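Local coordinates for 2-dehydropantoate 2-reductase (Bacillus subtilis, PDB 3EGO), which probably catalyses the NADPH-dependent reduction of 2-dehydropantoate (ketopantoate) to (R)-pantoate, a step in pantothenate biosynthesis, at residues G14-C17 / A18-S22; Q34-A37 / A38-S42; Q79-S82 / V83-S86; F97-G101 / M102-H106; V134-T137 / G138-A141. All blocks are in the same frame, centred on the assembly; numbering follows the deposited sequence.

Interaction 1 of 5, residues G14-C17 / A18-S22; sequences GLLC and AYYLS
Leu16 and Tyr20 meet one turn apart on helix 12-22. This is the helix of the first beta-alpha-beta unit of the Rossmann-type nucleotide-binding fold, between strands 4-8 and 26-30. Leu16 CD1 lies 3.8 Å from Tyr20 CE1. The methyl comes in at the rim of the tyrosine ring and in its plane. Leu16 reaches it with CG anti to the backbone N (chi1 -178°). Tyr19 closes on the same ring from another side: its CD2 stands over the centre of one face, 3.7 Å above the plane of the Tyr20 ring. A looser apolar pair, Cys17 CB and Leu21 CD1 at 4.2 Å, follows one residue further along.

Four i to i+4 backbone hydrogen bonds fix this spacing, from Ala18 N to Gly14 O at 2.9 Å through Leu21 N to Cys17 O. Gly14 closes the run of residues from Gly9 that probably binds NADP(+), so the contact continues directly from the glycine-rich loop. Further out, Phe166 lies nearly parallel to the Tyr20 ring, and Ala18 packs on Val27 and Val29 of strand 26-30. The buried Tyr20 OH is hydrogen-bonded to both His136 ND1 and Lys49 NZ. A phenylalanine in place of Tyr20 would probably leave these two nitrogens without the hydroxyl they share. Towards the end of the helix, Ser22 OG turns back and donates to Tyr19 O at 2.7 Å, approaching well to one side of the carbonyl, with a C=O...donor angle of 129°.

Interaction 2 of 5, residues Q34-A37 / A38-S42; sequences QEQA and AAIQS
Gln36 and Ile40 are brought together by different first torsions. Gln36 has CG anti to its own N (chi1 178°) and stays extended beyond it. Ile40 instead sets CG1 beside its N (chi1 -75°), pointing back along helix 34-43. Ile40 CD1 therefore comes to 3.7 Å from Gln36 CG. The two chains pass at a slant, and the same methyl lies 4.0 Å from Gln36 NE2, alongside the amide.

The backbone keeps the i to i+4 pattern, though Ala39 N reaches Glu35 O from above the carbonyl plane. Ala38 N donates to Gln34 O at 2.7 Å, and Ile40 N to Gln36 O and Gln41 N to Ala37 O continue the series. The alanine methyls stay close to the backbone, and Ala38 CB lies 3.2 Å from Gln34 O. Ser42 OG folds back to donate to Ala38 O at 2.7 Å.

The helix has two unlike sides. Gln36, Ala37 and Ile40 are buried, with Ala37 and Ile40 touching Ala60 of strand 52-61, and Gln36 and Ile40 touching Leu15 of helix 12-22. Gln34, Glu35, Ala38 and Gln41 are exposed, and Glu35 OE2 forms a salt bridge to Arg33 NH1.

The buried amide of Gln36 is not left with only apolar company. Its NE2 donates to Gly10 O and to Asp131 O, two backbone carbonyls. Gly10 belongs to the run thought to bind NADP(+). The aliphatic part of Gln36 thus packs on Ile40 while its polar end ties this helix to the nucleotide-binding loop.

Interaction 3 of 5, residues Q79-S82 / V83-S86; sequences QLQS and VFSS
Gln79 meets Val83 at the start of helix 80-86, where Gln79 O lies 3.4 Å from Val83 CG2. The helix connects strands 70-73 and 94-97 in a beta-alpha-beta unit of the Rossmann-type domain. Gln79 O also accepts a hydrogen bond from Ser82 OG, so the carbonyl at the beginning of the helix is held by a side chain of the first turn.

Leu80 carries most of the apolar contact. Its CG comes to 3.4 Å from Phe84 CE2, a tight approach that is oblique to the ring. Leu80 CD1 is close by, 3.9 Å from the same ring atom. The second torsion of Leu80 is far from a staggered value (chi2 25°), which suggests some strain in this close fit. CD1 also lies 4.2 Å from Val83 CB. Below them Phe84 N donates to Leu80 O at 3.0 Å.

Gln81 touches the same phenylalanine from another side. Its CA is at the ring edge, and its chain, bent at chi2, brings NE2 to 4.1 Å from Phe84 CB. Gln81 is exposed, whereas Leu80, Val83 and Phe84 are buried. Trp111 meets the Phe84 ring edge-to-face, and Leu108 of helix 103-109 touches it too. Val83 packs on Val75.

Ser82 ends the first segment on the exposed side. Its carbonyl is gripped twice by one residue. Ser86 N donates to Ser82 O at 3.1 Å, and Ser86 OG reaches the same oxygen at 3.3 Å from the opposite face of the carbonyl plane.

Interaction 4 of 5, residues F97-G101 / M102-H106; sequences FLQNG and MGHIH
Gln99 and His104 make the main apolar contact, a CH-pi interaction across the turn from strand 94-97 into helix 103-109. Gln99 CB sits 3.8 Å from the centroid of the His104 ring and only 8° off its normal. Ile105 CD1 covers the opposite face, nearer the rim, so the imidazole is sandwiched between two aliphatic groups. Phe97 CB adds a contact with His104 CD2 at 3.9 Å.

The polar contacts are at the ring's edge. Gly101 O lies in the ring plane, 3.2 Å from His104 CE1. A water bridges the two segments: it donates to Asn100 O at 2.6 Å and is hydrogen-bonded to His104 ND1 at 3.0 Å. The ring faces the loop because His104 CG stands between its own N and carbonyl carbon (chi1 61°).

The backbone makes the turn possible. Gly101 has a positive phi of 81°, where a side chain would jam against the preceding carbonyl. The first helical turn follows, with Ile105 N bonded to Met102 O at 2.9 Å.

Asn100, which probably binds both NADP(+) and substrate, has its CB directed away from segment 102-106. Its ND2 donates to Glu260 OE2, and the side chain lies near Lys181, the probable proton donor. Packing on both ring faces and the water link to the Asn100 carbonyl are consistent with a steady loop beside the probable active site.

Interaction 5 of 5, residues V134-T137 / G138-A141; sequences VDHT and GLGA
A classic beta bulge, formed by Thr137 and Gly138 facing Gly125, marks the end of strand 133-138, and Leu139 folds back over His136 just beyond it. His136 is also the centre of an inverse gamma turn, which kinks the chain here. Leu139 CD2 stands 3.8 Å from the centroid of the His136 ring, 11° off the normal. This is a CH-pi contact through one methyl, placed over the middle of one face, with the two side chains crossing at about a right angle.

Gly138 O comes to the same ring obliquely, 3.3 Å from His136 CD2 and equally close to NE2. Leu139 CA is 3.9 Å from His136 NE2, so the backbone of Gly138 and Leu139 passes close to that end of the imidazole. The ring swings towards the loop with CG opposite its own N (chi1 -165°). ND1 is engaged by Tyr20 OH. An alanine at His136 would probably leave the Leu139 methyl without its ring and the buried Tyr20 hydroxyl one partner short.

Leu139 and Thr137 are exposed while His136 is buried, so the leucine lids the ring from the outer side. Beneath, His136 touches Leu16 of helix 12-22 and meets the ring of His124. Strand 133-138 runs parallel to 45-49 and antiparallel to 116-128, and Lys49 of the former touches both His136 and Leu139.

The five contacts follow one another along the chain, all within the N-terminal Rossmann-type domain. Interactions 1 and 2 lie on neighbouring helices, their centres 15 Å apart, and Leu15 packs against Gln36 and Ile40. Interaction 5, centred 11 Å from interaction 1, joins it to strand 133-138 through Leu16 packing on His136 and Leu15 on Val134. Interactions 3 and 4 form a second cluster, centres 13 Å apart, where Leu80 touches Phe97, Gln99 and His104. Cys17 and Leu98 connect the two clusters. Interactions 3 and 5 lie on opposite sides of the chain's centre. Gly14 of interaction 1 and Asn100 of interaction 4 are probable NADP(+)-binding residues; the other contacts pack nearby.

Interaction 1 of 5, residues G14-C17 / A18-S22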
loop_
_atom_site.group_PDB
_atom_site.type_symbol
_atom_site.label_atom_id
_atom_site.label_comp_id
_atom_site.label_asym_id
_atom_site.label_seq_id
_atom_site.Cartn_x
_atom_site.Cartn_y
_atom_site.Cartn_z
ATOM N N GLY A 14 24.802 -2.873 -16.757
ATOM C CA GLY A 14 25.883 -2.233 -17.501
ATOM C C GLY A 14 27.250 -2.823 -17.239
ATOM O O GLY A 14 28.005 -3.112 -18.164
ATOM N N LEU A 15 27.591 -3.004 -15.972
ATOM C CA LEU A 15 28.907 -3.544 -15.645
ATOM C C LEU A 15 29.049 -4.971 -16.142
ATOM O O LEU A 15 30.120 -5.387 -16.549
ATOM C CB LEU A 15 29.128 -3.492 -14.127
ATOM C CG LEU A 15 29.146 -2.046 -13.554
ATOM C CD1 LEU A 15 29.227 -2.122 -12.003
ATOM C CD2 LEU A 15 30.278 -1.232 -14.138
ATOM N N LEU A 16 27.975 -5.755 -16.008
ATOM C CA LEU A 16 27.973 -7.160 -16.464
ATOM C C LEU A 16 28.218 -7.211 -17.976
ATOM O O LEU A 16 29.087 -7.963 -18.457
ATOM C CB LEU A 16 26.593 -7.783 -16.159
ATOM C CG LEU A 16 26.451 -9.271 -16.542
ATOM C CD1 LEU A 16 27.077 -10.129 -15.530
ATOM C CD2 LEU A 16 24.977 -9.570 -16.663
ATOM N N CYS A 17 27.487 -6.379 -18.740
ATOM C CA CYS A 17 27.676 -6.372 -20.187
ATOM C C CYS A 17 29.081 -5.876 -20.542
ATOM O O CYS A 17 29.717 -6.371 -21.456
ATOM C CB CYS A 17 26.657 -5.426 -20.854
ATOM S SG CYS A 17 24.953 -6.041 -20.797
ATOM N N ALA A 18 29.558 -4.862 -19.821
ATOM C CA ALA A 18 30.882 -4.303 -20.138
ATOM C C ALA A 18 31.948 -5.370 -19.920
ATOM O O ALA A 18 32.809 -5.530 -20.754
ATOM C CB ALA A 18 31.148 -3.079 -19.247
ATOM N N TYR A 19 31.880 -6.122 -18.818
ATOM C CA TYR A 19 32.867 -7.153 -18.601
ATOM C C TYR A 19 32.906 -8.175 -19.767
ATOM O O TYR A 19 33.953 -8.485 -20.392
ATOM C CB TYR A 19 32.650 -7.888 -17.256
ATOM C CG TYR A 19 33.665 -9.024 -17.197
ATOM C CD1 TYR A 19 34.999 -8.765 -16.864
ATOM C CD2 TYR A 19 33.319 -10.320 -17.584
ATOM C CE1 TYR A 19 35.935 -9.781 -16.876
ATOM C CE2 TYR A 19 34.226 -11.316 -17.604
ATOM C CZ TYR A 19 35.549 -11.034 -17.267
ATOM O OH TYR A 19 36.467 -12.054 -17.295
ATOM N N TYR A 20 31.745 -8.698 -20.103
ATOM C CA TYR A 20 31.751 -9.793 -21.012
ATOM C C TYR A 20 31.997 -9.351 -22.435
ATOM O O TYR A 20 32.650 -10.085 -23.191
ATOM C CB TYR A 20 30.455 -10.611 -20.865
ATOM C CG TYR A 20 30.443 -11.553 -19.694
ATOM C CD1 TYR A 20 29.631 -11.313 -18.589
ATOM C CD2 TYR A 20 31.213 -12.716 -19.713
ATOM C CE1 TYR A 20 29.585 -12.195 -17.524
ATOM C CE2 TYR A 20 31.177 -13.602 -18.663
ATOM C CZ TYR A 20 30.352 -13.330 -17.558
ATOM O OH TYR A 20 30.296 -14.221 -16.490
ATOM N N LEU A 21 31.498 -8.171 -22.825
ATOM C CA LEU A 21 31.716 -7.698 -24.212
ATOM C C LEU A 21 33.173 -7.218 -24.403
ATOM O O LEU A 21 33.740 -7.349 -25.483
ATOM C CB LEU A 21 30.736 -6.580 -24.594
ATOM C CG LEU A 21 29.262 -7.074 -24.658
ATOM C CD1 LEU A 21 28.243 -5.899 -24.764
ATOM C CD2 LEU A 21 29.123 -8.087 -25.826
ATOM N N SER A 22 33.785 -6.751 -23.325
ATOM C CA SER A 22 35.218 -6.378 -23.340
ATOM C C SER A 22 36.122 -7.560 -23.718
ATOM O O SER A 22 37.249 -7.353 -24.174
ATOM C CB SER A 22 35.637 -5.853 -21.979
ATOM O OG SER A 22 35.991 -6.935 -21.126
#

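Interaction 2 of 5, residues Q34-A37 / A38-S42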
loop_
_atom_site.group_PDB
_atom_site.type_symbol
_atom_site.label_atom_id
_atom_site.label_comp_id
_atom_site.label_asym_id
_atom_site.label_seq_id
_atom_site.Cartn_x
_atom_site.Cartn_y
_atom_site.Cartn_z
ATOM N N GLN A 34 31.179 11.173 -12.812
ATOM C CA GLN A 34 32.611 11.165 -13.178
ATOM C C GLN A 34 33.445 10.271 -12.251
ATOM O O GLN A 34 34.472 9.694 -12.642
ATOM C CB GLN A 34 33.135 12.623 -13.190
ATOM C CG GLN A 34 34.376 12.859 -14.041
ATOM C CD GLN A 34 34.246 14.132 -14.886
ATOM O OE1 GLN A 34 34.946 15.122 -14.656
ATOM N NE2 GLN A 34 33.325 14.111 -15.863
ATOM N N GLU A 35 33.015 10.144 -11.006
ATOM C CA GLU A 35 33.773 9.337 -10.042
ATOM C C GLU A 35 33.728 7.863 -10.407
ATOM O O GLU A 35 34.695 7.113 -10.185
ATOM C CB GLU A 35 33.184 9.505 -8.654
ATOM C CG GLU A 35 31.700 9.697 -8.715
ATOM C CD GLU A 35 31.026 9.359 -7.407
ATOM O OE1 GLU A 35 31.726 9.391 -6.350
ATOM O OE2 GLU A 35 29.808 9.056 -7.451
ATOM N N GLN A 36 32.586 7.417 -10.926
ATOM C CA GLN A 36 32.583 6.037 -11.398
ATOM C C GLN A 36 33.405 5.909 -12.658
ATOM O O GLN A 36 34.181 5.001 -12.785
ATOM C CB GLN A 36 31.178 5.572 -11.690
ATOM C CG GLN A 36 31.192 4.122 -12.243
ATOM C CD GLN A 36 29.778 3.586 -12.398
ATOM O OE1 GLN A 36 28.839 4.338 -12.633
ATOM N NE2 GLN A 36 29.625 2.285 -12.248
ATOM N N ALA A 37 33.198 6.808 -13.623
ATOM C CA ALA A 37 33.963 6.772 -14.854
ATOM C C ALA A 37 35.456 6.773 -14.569
ATOM O O ALA A 37 36.216 6.027 -15.190
ATOM C CB ALA A 37 33.547 7.927 -15.795
ATOM N N ALA A 38 35.882 7.589 -13.599
ATOM C CA ALA A 38 37.294 7.664 -13.241
ATOM C C ALA A 38 37.751 6.363 -12.636
ATOM O O ALA A 38 38.850 5.900 -12.899
ATOM C CB ALA A 38 37.561 8.831 -12.241
ATOM N N ALA A 39 36.908 5.779 -11.798
ATOM C CA ALA A 39 37.298 4.556 -11.090
ATOM C C ALA A 39 37.404 3.325 -12.000
ATOM O O ALA A 39 38.217 2.422 -11.743
ATOM C CB ALA A 39 36.351 4.286 -9.927
ATOM N N ILE A 40 36.548 3.260 -13.021
ATOM C CA ILE A 40 36.598 2.158 -14.014
ATOM C C ILE A 40 37.854 2.305 -14.878
ATOM O O ILE A 40 38.621 1.356 -15.055
ATOM C CB ILE A 40 35.357 2.165 -14.937
ATOM C CG1 ILE A 40 34.113 1.626 -14.182
ATOM C CG2 ILE A 40 35.643 1.354 -16.218
ATOM C CD1 ILE A 40 32.726 2.028 -14.825
ATOM N N GLN A 41 38.048 3.515 -15.401
ATOM C CA GLN A 41 39.215 3.840 -16.211
ATOM C C GLN A 41 40.486 3.547 -15.390
ATOM O O GLN A 41 41.559 3.410 -15.960
ATOM C CB GLN A 41 39.127 5.297 -16.719
ATOM C CG GLN A 41 40.004 5.662 -17.935
ATOM C CD GLN A 41 39.470 5.160 -19.290
ATOM O OE1 GLN A 41 38.589 5.773 -19.917
ATOM N NE2 GLN A 41 40.049 4.061 -19.768
ATOM N N SER A 42 40.325 3.357 -14.069
ATOM C CA SER A 42 41.424 3.167 -13.099
ATOM C C SER A 42 41.778 1.745 -12.629
ATOM O O SER A 42 42.939 1.341 -12.727
ATOM C CB SER A 42 41.205 4.044 -11.867
ATOM O OG SER A 42 41.421 5.405 -12.190
#

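Interaction 3 of 5, residues Q79-S82 / V83-S86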
loop_
_atom_site.group_PDB
_atom_site.type_symbol
_atom_site.label_atom_id
_atom_site.label_comp_id
_atom_site.label_asym_id
_atom_site.label_seq_id
_atom_site.Cartn_x
_atom_site.Cartn_y
_atom_site.Cartn_z
ATOM N N GLN A 79 16.105 8.188 -16.276
ATOM C CA GLN A 79 17.244 8.862 -16.903
ATOM C C GLN A 79 17.195 8.670 -18.411
ATOM O O GLN A 79 18.074 9.124 -19.129
ATOM C CB GLN A 79 18.577 8.313 -16.395
ATOM C CG GLN A 79 18.488 7.475 -15.138
ATOM C CD GLN A 79 19.752 6.653 -14.927
ATOM O OE1 GLN A 79 19.706 5.519 -14.438
ATOM N NE2 GLN A 79 20.891 7.215 -15.325
ATOM N N LEU A 80 16.182 7.965 -18.889
ATOM C CA LEU A 80 16.140 7.620 -20.294
ATOM C C LEU A 80 16.063 8.908 -21.109
ATOM O O LEU A 80 16.753 9.053 -22.112
ATOM C CB LEU A 80 14.952 6.716 -20.577
ATOM C CG LEU A 80 14.961 5.813 -21.813
ATOM C CD1 LEU A 80 16.370 5.465 -22.292
ATOM C CD2 LEU A 80 14.143 4.550 -21.491
ATOM N N GLN A 81 15.272 9.865 -20.630
ATOM C CA GLN A 81 15.088 11.132 -21.349
ATOM C C GLN A 81 16.388 11.846 -21.777
ATOM O O GLN A 81 16.519 12.229 -22.934
ATOM C CB GLN A 81 14.147 12.064 -20.578
ATOM C CG GLN A 81 13.468 13.083 -21.473
ATOM C CD GLN A 81 12.823 12.445 -22.697
ATOM O OE1 GLN A 81 11.813 11.743 -22.590
ATOM N NE2 GLN A 81 13.401 12.696 -23.871
ATOM N N SER A 82 17.343 12.020 -20.865
ATOM C CA SER A 82 18.650 12.595 -21.225
ATOM C C SER A 82 19.427 11.762 -22.257
ATOM O O SER A 82 20.108 12.305 -23.131
ATOM C CB SER A 82 19.524 12.797 -19.986
ATOM O OG SER A 82 19.351 11.737 -19.077
ATOM N N VAL A 83 19.351 10.442 -22.123
ATOM C CA VAL A 83 19.967 9.535 -23.085
ATOM C C VAL A 83 19.483 9.807 -24.505
ATOM O O VAL A 83 20.305 9.969 -25.417
ATOM C CB VAL A 83 19.675 8.054 -22.726
ATOM C CG1 VAL A 83 20.295 7.117 -23.762
ATOM C CG2 VAL A 83 20.217 7.738 -21.353
ATOM N N PHE A 84 18.160 9.854 -24.679
ATOM C CA PHE A 84 17.546 10.107 -25.981
ATOM C C PHE A 84 18.084 11.391 -26.574
ATOM O O PHE A 84 18.329 11.468 -27.780
ATOM C CB PHE A 84 16.013 10.206 -25.874
ATOM C CG PHE A 84 15.317 8.869 -25.794
ATOM C CD1 PHE A 84 15.484 7.925 -26.796
ATOM C CD2 PHE A 84 14.509 8.554 -24.717
ATOM C CE1 PHE A 84 14.869 6.697 -26.724
ATOM C CE2 PHE A 84 13.879 7.306 -24.632
ATOM C CZ PHE A 84 14.059 6.385 -25.635
ATOM N N SER A 85 18.278 12.392 -25.712
ATOM C CA SER A 85 18.764 13.718 -26.142
ATOM C C SER A 85 20.191 13.661 -26.674
ATOM O O SER A 85 20.531 14.334 -27.653
ATOM C CB SER A 85 18.646 14.737 -25.005
ATOM O OG SER A 85 17.310 15.194 -24.879
ATOM N N SER A 86 21.030 12.857 -26.035
ATOM C CA SER A 86 22.356 12.599 -26.575
ATOM C C SER A 86 22.278 11.781 -27.855
ATOM O O SER A 86 23.059 11.986 -28.781
ATOM C CB SER A 86 23.221 11.863 -25.569
ATOM O OG SER A 86 23.146 12.491 -24.303
#

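Interaction 4 of 5, residues F97-G101 / M102-H106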
loop_
_atom_site.group_PDB
_atom_site.type_symbol
_atom_site.label_atom_id
_atom_site.label_comp_id
_atom_site.label_asym_id
_atom_site.label_seq_id
_atom_site.Cartn_x
_atom_site.Cartn_y
_atom_site.Cartn_z
ATOM N N PHE A 97 18.321 -1.507 -26.711
ATOM C CA PHE A 97 17.720 -1.119 -25.416
ATOM C C PHE A 97 17.444 -2.316 -24.532
ATOM O O PHE A 97 16.725 -3.224 -24.941
ATOM C CB PHE A 97 16.405 -0.375 -25.672
ATOM C CG PHE A 97 16.600 0.975 -26.243
ATOM C CD1 PHE A 97 16.758 2.071 -25.402
ATOM C CD2 PHE A 97 16.659 1.167 -27.624
ATOM C CE1 PHE A 97 16.969 3.354 -25.926
ATOM C CE2 PHE A 97 16.855 2.437 -28.167
ATOM C CZ PHE A 97 17.024 3.538 -27.319
ATOM N N LEU A 98 18.000 -2.340 -23.320
ATOM C CA LEU A 98 17.815 -3.490 -22.474
ATOM C C LEU A 98 17.051 -3.148 -21.198
ATOM O O LEU A 98 17.051 -3.937 -20.253
ATOM C CB LEU A 98 19.167 -4.127 -22.120
ATOM C CG LEU A 98 19.928 -4.799 -23.251
ATOM C CD1 LEU A 98 21.186 -5.403 -22.652
ATOM C CD2 LEU A 98 19.054 -5.894 -23.893
ATOM N N GLN A 99 16.364 -2.013 -21.238
ATOM C CA GLN A 99 15.487 -1.489 -20.189
ATOM C C GLN A 99 14.462 -2.459 -19.641
ATOM O O GLN A 99 13.887 -3.243 -20.371
ATOM C CB GLN A 99 14.732 -0.278 -20.735
ATOM C CG GLN A 99 15.629 0.735 -21.454
ATOM C CD GLN A 99 16.397 1.559 -20.460
ATOM O OE1 GLN A 99 17.618 1.398 -20.312
ATOM N NE2 GLN A 99 15.684 2.431 -19.730
ATOM N N ASN A 100 14.219 -2.376 -18.334
ATOM C CA ASN A 100 13.137 -3.141 -17.711
ATOM C C ASN A 100 11.831 -2.419 -17.981
ATOM O O ASN A 100 11.814 -1.189 -18.079
ATOM C CB ASN A 100 13.337 -3.262 -16.197
ATOM C CG ASN A 100 14.523 -4.127 -15.833
ATOM O OD1 ASN A 100 14.800 -5.135 -16.486
ATOM N ND2 ASN A 100 15.229 -3.745 -14.761
ATOM N N GLY A 101 10.745 -3.174 -18.107
ATOM C CA GLY A 101 9.467 -2.562 -18.427
ATOM C C GLY A 101 9.339 -2.292 -19.914
ATOM O O GLY A 101 10.190 -2.718 -20.696
ATOM N N MET A 102 8.270 -1.595 -20.296
ATOM C CA MET A 102 7.980 -1.312 -21.701
ATOM C C MET A 102 7.634 0.152 -21.942
ATOM O O MET A 102 7.248 0.500 -23.044
ATOM C CB MET A 102 6.858 -2.235 -22.237
ATOM C CG MET A 102 7.299 -3.713 -22.527
ATOM S SD MET A 102 6.027 -4.896 -23.111
ATOM C CE MET A 102 5.984 -4.331 -24.821
ATOM N N GLY A 103 7.817 1.018 -20.937
ATOM C CA GLY A 103 7.571 2.461 -21.095
ATOM C C GLY A 103 8.416 3.080 -22.202
ATOM O O GLY A 103 8.012 4.070 -22.834
ATOM N N HIS A 104 9.586 2.498 -22.466
ATOM C CA HIS A 104 10.460 3.029 -23.526
ATOM C C HIS A 104 9.898 2.735 -24.903
ATOM O O HIS A 104 10.227 3.418 -25.878
ATOM C CB HIS A 104 11.901 2.507 -23.421
ATOM C CG HIS A 104 12.031 1.017 -23.535
ATOM N ND1 HIS A 104 11.395 0.147 -22.676
ATOM C CD2 HIS A 104 12.779 0.247 -24.360
ATOM C CE1 HIS A 104 11.720 -1.096 -22.983
ATOM N NE2 HIS A 104 12.563 -1.063 -23.999
ATOM N N ILE A 105 9.055 1.719 -24.964
ATOM C CA ILE A 105 8.452 1.284 -26.223
ATOM C C ILE A 105 7.565 2.392 -26.788
ATOM O O ILE A 105 7.553 2.618 -27.987
ATOM C CB ILE A 105 7.655 -0.014 -26.029
ATOM C CG1 ILE A 105 8.601 -1.160 -25.640
ATOM C CG2 ILE A 105 6.867 -0.343 -27.275
ATOM C CD1 ILE A 105 9.761 -1.377 -26.646
ATOM N N HIS A 106 6.864 3.121 -25.917
ATOM C CA HIS A 106 6.109 4.302 -26.368
ATOM C C HIS A 106 7.036 5.423 -26.892
ATOM O O HIS A 106 6.731 6.078 -27.891
ATOM C CB HIS A 106 5.135 4.794 -25.279
ATOM C CG HIS A 106 4.000 3.852 -25.007
ATOM N ND1 HIS A 106 3.515 3.614 -23.740
ATOM C CD2 HIS A 106 3.261 3.079 -25.841
ATOM C CE1 HIS A 106 2.522 2.739 -23.803
ATOM N NE2 HIS A 106 2.351 2.394 -25.067
HETATM O O HOH W 1 10.862 0.561 -19.803
#

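Interaction 5 of 5, residues V134-T137 / G138-A141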
loop_
_atom_site.group_PDB
_atom_site.type_symbol
_atom_site.label_atom_id
_atom_site.label_comp_id
_atom_site.label_asym_id
_atom_site.label_seq_id
_atom_site.Cartn_x
_atom_site.Cartn_y
_atom_site.Cartn_z
ATOM N N VAL A 134 30.918 -6.183 -10.036
ATOM C CA VAL A 134 29.605 -6.782 -10.245
ATOM C C VAL A 134 29.678 -8.283 -9.982
ATOM O O VAL A 134 30.621 -8.990 -10.392
ATOM C CB VAL A 134 29.009 -6.453 -11.678
ATOM C CG1 VAL A 134 29.829 -7.133 -12.789
ATOM C CG2 VAL A 134 27.513 -6.919 -11.804
ATOM N N ASP A 135 28.653 -8.807 -9.339
ATOM C CA ASP A 135 28.648 -10.228 -9.051
ATOM C C ASP A 135 27.680 -10.847 -10.031
ATOM O O ASP A 135 26.525 -10.424 -10.080
ATOM C CB ASP A 135 28.145 -10.387 -7.634
ATOM C CG ASP A 135 28.174 -11.824 -7.132
ATOM O OD1 ASP A 135 28.592 -12.751 -7.846
ATOM O OD2 ASP A 135 27.771 -12.015 -5.971
ATOM N N HIS A 136 28.135 -11.817 -10.824
ATOM C CA HIS A 136 27.257 -12.503 -11.775
ATOM C C HIS A 136 26.583 -13.640 -10.987
ATOM O O HIS A 136 27.124 -14.791 -10.917
ATOM C CB HIS A 136 28.083 -13.095 -12.927
ATOM C CG HIS A 136 27.276 -13.515 -14.121
ATOM N ND1 HIS A 136 27.854 -14.046 -15.255
ATOM C CD2 HIS A 136 25.936 -13.471 -14.366
ATOM C CE1 HIS A 136 26.916 -14.312 -16.147
ATOM N NE2 HIS A 136 25.742 -13.968 -15.636
ATOM N N THR A 137 25.451 -13.309 -10.365
ATOM C CA THR A 137 24.755 -14.230 -9.451
ATOM C C THR A 137 23.854 -15.259 -10.138
ATOM O O THR A 137 23.489 -16.273 -9.534
ATOM C CB THR A 137 23.857 -13.440 -8.437
ATOM O OG1 THR A 137 23.026 -12.524 -9.152
ATOM C CG2 THR A 137 24.691 -12.659 -7.497
ATOM N N GLY A 138 23.488 -15.007 -11.389
ATOM C CA GLY A 138 22.489 -15.821 -12.074
ATOM C C GLY A 138 22.947 -15.994 -13.505
ATOM O O GLY A 138 22.992 -15.061 -14.265
ATOM N N LEU A 139 23.351 -17.197 -13.857
ATOM C CA LEU A 139 23.902 -17.428 -15.161
ATOM C C LEU A 139 22.742 -17.568 -16.128
ATOM O O LEU A 139 22.148 -18.645 -16.253
ATOM C CB LEU A 139 24.778 -18.688 -15.148
ATOM C CG LEU A 139 25.853 -18.739 -14.042
ATOM C CD1 LEU A 139 26.658 -20.061 -14.103
ATOM C CD2 LEU A 139 26.809 -17.554 -14.174
ATOM N N GLY A 140 22.414 -16.479 -16.806
ATOM C CA GLY A 140 21.272 -16.439 -17.714
ATOM C C GLY A 140 21.712 -16.226 -19.144
ATOM O O GLY A 140 22.681 -16.846 -19.635
ATOM N N ALA A 141 21.041 -15.290 -19.802
ATOM C CA ALA A 141 21.281 -14.983 -21.206
ATOM C C ALA A 141 20.729 -13.604 -21.480
ATOM O O ALA A 141 19.995 -13.063 -20.654
ATOM C CB ALA A 141 20.534 -16.008 -22.085
#